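Local coordinates for hydrazine synthase subunit alpha (Candidatus Kuenenia stuttgartiensis, PDB 5C2V), which makes hydrazine, as part of the hydrazine synthase complex, by condensing hydroxylamine delivered from the gamma subunit with ammonia, at residues I105-I110 with R116-L121; R189-T192 with I197-R200; Y300-Y305 with K324-L329. All blocks are in the same frame, centred on the assembly; numbering follows the deposited sequence.

Interaction 1 (I105-I110 with R116-L121); sequences IWEMNI and RQMTDL
Trp106 and Gln117 face each other as an antiparallel non-hydrogen-bonded pair in the hairpin of strands 103-109 and 116-117. These are the third and last strands of a four-stranded antiparallel sheet, consistent with one blade of the N-terminal six-bladed propeller. The neighbouring pair, Glu107 with Arg116, is hydrogen-bonded in both directions: Glu107 N reaches Arg116 O at 3.1 Å, and Arg116 N reaches Glu107 O at 3.0 Å. At the other end Met118 N donates to Ile105 O over 2.8 Å. Thr119 then replaces a backbone acceptor with its side chain, since Ile105 N points at its OG1; the modelled length of that bond is too short to be trusted.

On the face carrying Trp106, the aliphatic part of Gln117 lies over the indole. Gln117 CG sits 3.8 Å from the centroid of the Trp106 six-membered ring, a CH-pi contact only 12° off the normal. With CG anti to the backbone N (chi1 -177°) and the chain extended, Gln117 carries its amide out along the ring, the two planes 26° apart. On the other face, Met118 bends so that SD and CE come against the Glu107 carboxylate, while CE also lies above the Arg116 guanidinium. The Glu107 OE2 to Arg116 NH1 ion pair is long, with OE2 well out of the guanidinium plane, so no N-H points at it.

Stronger partners lie further out. Glu107 OE1 is taken by Lys90 on the adjacent strand, and Arg116 NH2 by the carbonyls of Thr192 and Leu214. Trp106 NE1 binds Gly95 O, and its ring meets Phe76 edge-to-face. Ile105 divides its branches: CG1 turns to Thr119, and CG2 rests 3.7 Å from Met118 CB.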
loop_
_atom_site.group_PDB
_atom_site.type_symbol
_atom_site.label_atom_id
_atom_site.label_comp_id
_atom_site.label_asym_id
_atom_site.label_seq_id
_atom_site.Cartn_x
_atom_site.Cartn_y
_atom_site.Cartn_z
ATOM N N ILE D 105 38.537 6.449 10.270
ATOM C CA ILE D 105 38.148 7.024 11.551
ATOM C C ILE D 105 39.350 7.681 12.221
ATOM O O ILE D 105 40.425 7.092 12.305
ATOM C CB ILE D 105 37.550 5.960 12.494
ATOM C CG1 ILE D 105 36.346 5.281 11.838
ATOM C CG2 ILE D 105 37.151 6.583 13.823
ATOM C CD1 ILE D 105 35.189 6.218 11.567
ATOM N N TRP D 106 39.161 8.912 12.684
ATOM C CA TRP D 106 40.219 9.657 13.351
ATOM C C TRP D 106 39.685 10.268 14.640
ATOM O O TRP D 106 38.477 10.298 14.859
ATOM C CB TRP D 106 40.769 10.757 12.439
ATOM C CG TRP D 106 41.206 10.284 11.081
ATOM C CD1 TRP D 106 40.401 9.914 10.043
ATOM C CD2 TRP D 106 42.553 10.160 10.607
ATOM N NE1 TRP D 106 41.162 9.551 8.958
ATOM C CE2 TRP D 106 42.486 9.695 9.278
ATOM C CE3 TRP D 106 43.807 10.390 11.179
ATOM C CZ2 TRP D 106 43.626 9.456 8.512
ATOM C CZ3 TRP D 106 44.937 10.154 10.416
ATOM C CH2 TRP D 106 44.839 9.691 9.098
ATOM N N GLU D 107 40.582 10.745 15.494
ATOM C CA GLU D 107 40.172 11.513 16.665
ATOM C C GLU D 107 41.214 12.569 17.004
ATOM O O GLU D 107 42.407 12.379 16.763
ATOM C CB GLU D 107 39.932 10.605 17.875
ATOM C CG GLU D 107 40.985 9.534 18.108
ATOM C CD GLU D 107 40.870 8.912 19.490
ATOM O OE1 GLU D 107 40.517 9.642 20.439
ATOM O OE2 GLU D 107 41.121 7.698 19.633
ATOM N N MET D 108 40.757 13.687 17.559
ATOM C CA MET D 108 41.659 14.767 17.938
ATOM C C MET D 108 41.067 15.619 19.054
ATOM O O MET D 108 39.863 15.590 19.298
ATOM C CB MET D 108 41.986 15.648 16.731
ATOM C CG MET D 108 40.860 16.587 16.324
ATOM S SD MET D 108 41.395 17.888 15.194
ATOM C CE MET D 108 41.951 16.921 13.793
ATOM N N ASN D 109 41.925 16.377 19.728
ATOM C CA ASN D 109 41.488 17.266 20.795
ATOM C C ASN D 109 40.675 18.438 20.256
ATOM O O ASN D 109 40.751 18.764 19.072
ATOM C CB ASN D 109 42.690 17.781 21.587
ATOM C CG ASN D 109 43.501 16.662 22.208
ATOM O OD1 ASN D 109 42.957 15.631 22.603
ATOM N ND2 ASN D 109 44.811 16.859 22.298
ATOM N N ILE D 110 39.895 19.061 21.133
ATOM C CA ILE D 110 39.035 20.176 20.749
ATOM C C ILE D 110 39.853 21.386 20.286
ATOM O O ILE D 110 39.373 22.208 19.505
ATOM C CB ILE D 110 38.103 20.585 21.919
ATOM C CG1 ILE D 110 37.057 21.605 21.459
ATOM C CG2 ILE D 110 38.909 21.111 23.102
ATOM C CD1 ILE D 110 36.129 22.068 22.561
ATOM N N ARG D 116 45.136 11.402 15.952
ATOM C CA ARG D 116 45.420 9.967 15.947
ATOM C C ARG D 116 44.533 9.219 14.949
ATOM O O ARG D 116 43.354 9.539 14.795
ATOM C CB ARG D 116 45.238 9.383 17.352
ATOM C CG ARG D 116 45.583 7.904 17.460
ATOM C CD ARG D 116 45.153 7.319 18.797
ATOM N NE ARG D 116 45.342 5.871 18.834
ATOM C CZ ARG D 116 44.875 5.079 19.793
ATOM N NH1 ARG D 116 44.186 5.591 20.803
ATOM N NH2 ARG D 116 45.096 3.772 19.740
ATOM N N GLN D 117 45.103 8.220 14.279
ATOM C CA GLN D 117 44.382 7.445 13.270
ATOM C C GLN D 117 43.826 6.135 13.829
ATOM O O GLN D 117 44.581 5.250 14.229
ATOM C CB GLN D 117 45.293 7.146 12.081
ATOM C CG GLN D 117 44.602 6.413 10.944
ATOM C CD GLN D 117 45.545 6.089 9.802
ATOM O OE1 GLN D 117 46.661 6.604 9.737
ATOM N NE2 GLN D 117 45.101 5.226 8.894
ATOM N N MET D 118 42.500 6.022 13.852
ATOM C CA MET D 118 41.829 4.852 14.413
ATOM C C MET D 118 41.714 3.649 13.469
ATOM O O MET D 118 41.915 2.511 13.892
ATOM C CB MET D 118 40.437 5.250 14.902
ATOM C CG MET D 118 40.471 6.392 15.896
ATOM S SD MET D 118 41.780 6.138 17.106
ATOM C CE MET D 118 41.066 4.830 18.097
ATOM N N THR D 119 41.385 3.892 12.202
ATOM C CA THR D 119 41.101 2.793 11.275
ATOM C C THR D 119 41.962 2.800 10.013
ATOM O O THR D 119 42.094 3.822 9.347
ATOM C CB THR D 119 39.621 2.801 10.834
ATOM O OG1 THR D 119 39.266 4.107 10.361
ATOM C CG2 THR D 119 38.715 2.427 11.992
ATOM N N ASP D 120 42.575 1.659 9.714
ATOM C CA ASP D 120 43.259 1.449 8.438
ATOM C C ASP D 120 42.423 0.667 7.416
ATOM O O ASP D 120 42.937 0.291 6.362
ATOM C CB ASP D 120 44.600 0.747 8.644
ATOM C CG ASP D 120 45.623 1.141 7.592
ATOM O OD1 ASP D 120 45.488 2.246 7.024
ATOM O OD2 ASP D 120 46.554 0.352 7.330
ATOM N N LEU D 121 41.151 0.425 7.732
ATOM C CA LEU D 121 40.303 -0.518 6.989
ATOM C C LEU D 121 40.337 -0.323 5.475
ATOM O O LEU D 121 40.443 0.800 4.985
ATOM C CB LEU D 121 38.847 -0.403 7.465
ATOM C CG LEU D 121 37.800 -1.257 6.733
ATOM C CD1 LEU D 121 37.970 -2.735 7.060
ATOM C CD2 LEU D 121 36.374 -0.794 7.012
#

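Interaction 2 (R189-T192 with I197-R200); sequences RLDT and IIQR
Asp191 sends its carboxylate to the first turn of helix 196-201, where it meets Ile197 and Ile198; the motif is a strand running through a tight turn into a short helix. Strand 186-191 belongs to a large antiparallel sheet, and the helix packs against that sheet's strand 154-171.

The clear hydrogen bond is Ile198 N to Asp191 OD2, 2.7 Å long with an N-H...O angle of 162°, arriving nearly in line with the C-O bond. Asp191 holds CG anti to its own nitrogen (chi1 -162°), which throws the carboxylate across to the helix. The second oxygen, OD1, accepts from Gln193 N and closes an Asx turn, so the same group shapes the turn and receives a helix amide. A negative charge at the start of a helix is probably favoured here.

The van der Waals part sets isoleucine carbons against the carboxylate. Ile197 CB lies 3.3 Å from Asp191 OD2, and Ile198 CG1 also touches that oxygen. Both isoleucines pack on strand 154-171 as well, Ile197 on Thr163 and Ile198 on Met165.

The cationic part is Arg189, whose guanidinium is bridged to Asp219 and meets Trp264 in a cation-pi contact. One of its faces receives the methyl of Ile198, with CD1 4.4 Å from Arg189 NH1.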
loop_
_atom_site.group_PDB
_atom_site.type_symbol
_atom_site.label_atom_id
_atom_site.label_comp_id
_atom_site.label_asym_id
_atom_site.label_seq_id
_atom_site.Cartn_x
_atom_site.Cartn_y
_atom_site.Cartn_z
ATOM N N ARG D 189 32.620 -2.535 16.219
ATOM C CA ARG D 189 33.111 -2.081 17.512
ATOM C C ARG D 189 34.635 -2.037 17.468
ATOM O O ARG D 189 35.277 -2.897 16.858
ATOM C CB ARG D 189 32.617 -2.980 18.650
ATOM C CG ARG D 189 33.147 -4.404 18.636
ATOM C CD ARG D 189 32.727 -5.141 19.899
ATOM N NE ARG D 189 33.102 -6.551 19.873
ATOM C CZ ARG D 189 32.870 -7.402 20.868
ATOM N NH1 ARG D 189 32.266 -6.984 21.972
ATOM N NH2 ARG D 189 33.245 -8.670 20.761
ATOM N N LEU D 190 35.208 -1.023 18.107
ATOM C CA LEU D 190 36.638 -0.767 18.001
ATOM C C LEU D 190 37.288 -0.567 19.366
ATOM O O LEU D 190 36.924 0.344 20.113
ATOM C CB LEU D 190 36.883 0.459 17.111
ATOM C CG LEU D 190 38.309 0.965 16.872
ATOM C CD1 LEU D 190 38.426 1.530 15.472
ATOM C CD2 LEU D 190 38.695 2.030 17.885
ATOM N N ASP D 191 38.250 -1.428 19.680
ATOM C CA ASP D 191 39.069 -1.261 20.871
ATOM C C ASP D 191 40.192 -0.278 20.566
ATOM O O ASP D 191 41.000 -0.493 19.650
ATOM C CB ASP D 191 39.633 -2.603 21.344
ATOM C CG ASP D 191 40.118 -2.559 22.783
ATOM O OD1 ASP D 191 40.702 -1.533 23.192
ATOM O OD2 ASP D 191 39.913 -3.553 23.510
ATOM N N THR D 192 40.221 0.801 21.345
ATOM C CA THR D 192 41.160 1.897 21.147
ATOM C C THR D 192 42.526 1.625 21.768
ATOM O O THR D 192 43.508 2.283 21.429
ATOM C CB THR D 192 40.611 3.211 21.743
ATOM O OG1 THR D 192 40.505 3.085 23.167
ATOM C CG2 THR D 192 39.242 3.533 21.166
ATOM N N ILE D 197 41.282 -3.369 26.212
ATOM C CA ILE D 197 40.032 -3.069 26.911
ATOM C C ILE D 197 39.104 -4.280 26.866
ATOM O O ILE D 197 38.454 -4.621 27.858
ATOM C CB ILE D 197 39.326 -1.839 26.310
ATOM C CG1 ILE D 197 40.127 -0.579 26.648
ATOM C CG2 ILE D 197 37.895 -1.720 26.830
ATOM C CD1 ILE D 197 39.419 0.715 26.325
ATOM N N ILE D 198 39.063 -4.936 25.712
ATOM C CA ILE D 198 38.355 -6.201 25.568
ATOM C C ILE D 198 39.008 -7.252 26.464
ATOM O O ILE D 198 38.331 -8.098 27.048
ATOM C CB ILE D 198 38.350 -6.677 24.098
ATOM C CG1 ILE D 198 37.542 -5.709 23.235
ATOM C CG2 ILE D 198 37.774 -8.077 23.979
ATOM C CD1 ILE D 198 36.085 -5.616 23.627
ATOM N N GLN D 199 40.329 -7.172 26.590
ATOM C CA GLN D 199 41.069 -8.076 27.463
ATOM C C GLN D 199 40.758 -7.775 28.925
ATOM O O GLN D 199 40.806 -8.660 29.777
ATOM C CB GLN D 199 42.573 -7.969 27.204
ATOM C CG GLN D 199 43.387 -9.078 27.847
ATOM C CD GLN D 199 44.857 -9.015 27.483
ATOM O OE1 GLN D 199 45.335 -8.021 26.938
ATOM N NE2 GLN D 199 45.582 -10.086 27.781
ATOM N N ARG D 200 40.440 -6.519 29.208
ATOM C CA ARG D 200 40.060 -6.117 30.552
ATOM C C ARG D 200 38.691 -6.689 30.879
ATOM O O ARG D 200 38.488 -7.267 31.946
ATOM C CB ARG D 200 40.063 -4.590 30.687
ATOM C CG ARG D 200 39.171 -4.052 31.801
ATOM C CD ARG D 200 39.548 -2.624 32.179
ATOM N NE ARG D 200 38.532 -1.979 33.010
ATOM C CZ ARG D 200 38.363 -2.210 34.308
ATOM N NH1 ARG D 200 39.138 -3.081 34.939
ATOM N NH2 ARG D 200 37.412 -1.571 34.976
#

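Interaction 3 (Y300-Y305 with K324-L329); sequences YVESPY and KTYEKL
Glu302 and Lys328 stand 9.5 Å apart between their CA atoms, with strand 312-317 running between strands 297-303 and 327-328 in a four-stranded antiparallel sheet consistent with a propeller blade. No backbone bond can join them directly, so the contact is made by side chains reaching over the middle strand, where Ala314 touches both Tyr300 and Glu302.

Glu302 is stretched out, CG anti to the backbone N (chi1 -163°), and it and Tyr326 approach from opposite directions. Tyr326 OH donates to Glu302 OE1 over 2.8 Å, on the syn side of the carboxylate and 21° out of its plane. The carboxylate and ring planes are 16° apart, and OE1 lies near the ring plane at its edge.

Lys328 comes in at about a right angle to Glu302, its chain bent at chi2, and forms a salt bridge with Glu302 OE2. The ammonium also donates to Tyr326 OH. Both bonds are modelled too short for their lengths to mean anything, but the arrangement is a three-way cluster in which the phenol and the ammonium share one acid. Arg286 adds a weak, long ion pair to Glu302 and a weak hydrogen bond to Tyr300 OH, and would probably further favour an ionised carboxylate.

Past the strand end, Tyr305 packs on Gln312 of the second alpha subunit. Tyr300, crossing Tyr326 at about a right angle, places its OH at the ring edge, 3.3 Å from Tyr326 CE2 and close to the ring plane.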
loop_
_atom_site.group_PDB
_atom_site.type_symbol
_atom_site.label_atom_id
_atom_site.label_comp_id
_atom_site.label_asym_id
_atom_site.label_seq_id
_atom_site.Cartn_x
_atom_site.Cartn_y
_atom_site.Cartn_z
ATOM N N TYR D 300 14.181 11.747 14.448
ATOM C CA TYR D 300 14.945 11.294 13.299
ATOM C C TYR D 300 14.586 12.041 12.025
ATOM O O TYR D 300 13.527 12.665 11.921
ATOM C CB TYR D 300 14.749 9.790 13.096
ATOM C CG TYR D 300 13.319 9.369 12.820
ATOM C CD1 TYR D 300 12.391 9.270 13.850
ATOM C CD2 TYR D 300 12.906 9.046 11.535
ATOM C CE1 TYR D 300 11.089 8.877 13.604
ATOM C CE2 TYR D 300 11.605 8.652 11.279
ATOM C CZ TYR D 300 10.701 8.568 12.317
ATOM O OH TYR D 300 9.406 8.177 12.067
ATOM N N VAL D 301 15.492 11.963 11.058
ATOM C CA VAL D 301 15.274 12.550 9.749
ATOM C C VAL D 301 14.485 11.582 8.887
ATOM O O VAL D 301 14.932 10.459 8.615
ATOM C CB VAL D 301 16.602 12.897 9.048
ATOM C CG1 VAL D 301 16.359 13.238 7.585
ATOM C CG2 VAL D 301 17.298 14.042 9.766
ATOM N N GLU D 302 13.302 12.026 8.474
ATOM C CA GLU D 302 12.462 11.255 7.577
ATOM C C GLU D 302 12.578 11.842 6.178
ATOM O O GLU D 302 12.046 12.917 5.894
ATOM C CB GLU D 302 11.011 11.266 8.059
ATOM C CG GLU D 302 10.135 10.181 7.461
ATOM C CD GLU D 302 8.707 10.252 7.966
ATOM O OE1 GLU D 302 8.332 9.422 8.821
ATOM O OE2 GLU D 302 7.961 11.141 7.508
ATOM N N SER D 303 13.281 11.126 5.311
ATOM C CA SER D 303 13.525 11.571 3.950
ATOM C C SER D 303 12.471 11.028 3.000
ATOM O O SER D 303 12.090 9.858 3.093
ATOM C CB SER D 303 14.920 11.143 3.489
ATOM O OG SER D 303 15.037 9.733 3.449
ATOM N N PRO D 304 12.006 11.881 2.074
ATOM C CA PRO D 304 11.034 11.527 1.036
ATOM C C PRO D 304 11.488 10.320 0.226
ATOM O O PRO D 304 10.675 9.477 -0.153
ATOM C CB PRO D 304 10.991 12.778 0.160
ATOM C CG PRO D 304 11.398 13.882 1.058
ATOM C CD PRO D 304 12.415 13.293 1.983
ATOM N N TYR D 305 12.789 10.250 -0.030
ATOM C CA TYR D 305 13.367 9.142 -0.773
ATOM C C TYR D 305 14.214 8.277 0.155
ATOM O O TYR D 305 14.801 8.773 1.117
ATOM C CB TYR D 305 14.199 9.661 -1.946
ATOM C CG TYR D 305 13.471 10.687 -2.788
ATOM C CD1 TYR D 305 12.573 10.295 -3.773
ATOM C CD2 TYR D 305 13.676 12.046 -2.591
ATOM C CE1 TYR D 305 11.903 11.231 -4.541
ATOM C CE2 TYR D 305 13.012 12.988 -3.354
ATOM C CZ TYR D 305 12.127 12.575 -4.327
ATOM O OH TYR D 305 11.463 13.510 -5.087
ATOM N N LYS D 324 0.734 5.491 17.947
ATOM C CA LYS D 324 -0.007 6.417 18.796
ATOM C C LYS D 324 0.876 7.557 19.301
ATOM O O LYS D 324 0.380 8.635 19.626
ATOM C CB LYS D 324 -0.639 5.670 19.976
ATOM C CG LYS D 324 0.354 4.945 20.871
ATOM C CD LYS D 324 -0.357 4.134 21.945
ATOM C CE LYS D 324 -1.174 3.002 21.340
ATOM N NZ LYS D 324 -1.858 2.187 22.383
ATOM N N THR D 325 2.182 7.315 19.370
ATOM C CA THR D 325 3.125 8.341 19.805
ATOM C C THR D 325 3.804 9.065 18.641
ATOM O O THR D 325 4.603 9.977 18.857
ATOM C CB THR D 325 4.217 7.747 20.716
ATOM O OG1 THR D 325 5.080 6.898 19.948
ATOM C CG2 THR D 325 3.592 6.948 21.850
ATOM N N TYR D 326 3.493 8.661 17.412
ATOM C CA TYR D 326 4.114 9.261 16.231
ATOM C C TYR D 326 3.659 10.703 16.029
ATOM O O TYR D 326 2.513 11.047 16.320
ATOM C CB TYR D 326 3.802 8.433 14.978
ATOM C CG TYR D 326 4.418 8.975 13.702
ATOM C CD1 TYR D 326 3.723 9.870 12.894
ATOM C CD2 TYR D 326 5.691 8.589 13.301
ATOM C CE1 TYR D 326 4.281 10.367 11.730
ATOM C CE2 TYR D 326 6.257 9.081 12.137
ATOM C CZ TYR D 326 5.547 9.968 11.355
ATOM O OH TYR D 326 6.104 10.460 10.197
ATOM N N GLU D 327 4.562 11.544 15.530
ATOM C CA GLU D 327 4.230 12.936 15.240
ATOM C C GLU D 327 5.133 13.541 14.166
ATOM O O GLU D 327 6.242 13.062 13.926
ATOM C CB GLU D 327 4.309 13.778 16.514
ATOM C CG GLU D 327 5.661 13.735 17.206
ATOM C CD GLU D 327 5.720 14.645 18.418
ATOM O OE1 GLU D 327 4.983 15.655 18.440
ATOM O OE2 GLU D 327 6.498 14.350 19.348
ATOM N N LYS D 328 4.644 14.599 13.524
ATOM C CA LYS D 328 5.407 15.327 12.516
ATOM C C LYS D 328 5.921 16.643 13.092
ATOM O O LYS D 328 5.134 17.518 13.452
ATOM C CB LYS D 328 4.549 15.595 11.278
ATOM C CG LYS D 328 5.213 15.230 9.962
ATOM C CD LYS D 328 5.357 13.726 9.824
ATOM C CE LYS D 328 5.854 13.346 8.442
ATOM N NZ LYS D 328 5.896 11.869 8.259
ATOM N N LEU D 329 7.239 16.776 13.186
ATOM C CA LEU D 329 7.844 17.953 13.802
ATOM C C LEU D 329 7.976 19.152 12.862
ATOM O O LEU D 329 8.080 20.289 13.320
ATOM C CB LEU D 329 9.222 17.593 14.362
ATOM C CG LEU D 329 9.242 16.494 15.426
ATOM C CD1 LEU D 329 10.660 16.232 15.910
ATOM C CD2 LEU D 329 8.331 16.861 16.588
#

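How the interactions relate
From the N terminus the three contacts come in series, and none nests within or crosses another. Interaction 1 closes a five-residue hairpin turn at the outer edge of one sheet. Interaction 2 spans four residues between strand 186-191 of the next sheet and the body of helix 196-201. These two touch: the methyl of Met118 packs on Leu190 and Thr192, and Thr119 on Leu190, tying the two sheets together side by side. Interaction 3 spans eighteen residues, including a whole strand, and links the second and fourth strands of a third sheet across the one between them; its nearest atoms are about 20 Å from interaction 1 and about 22 Å from interaction 2.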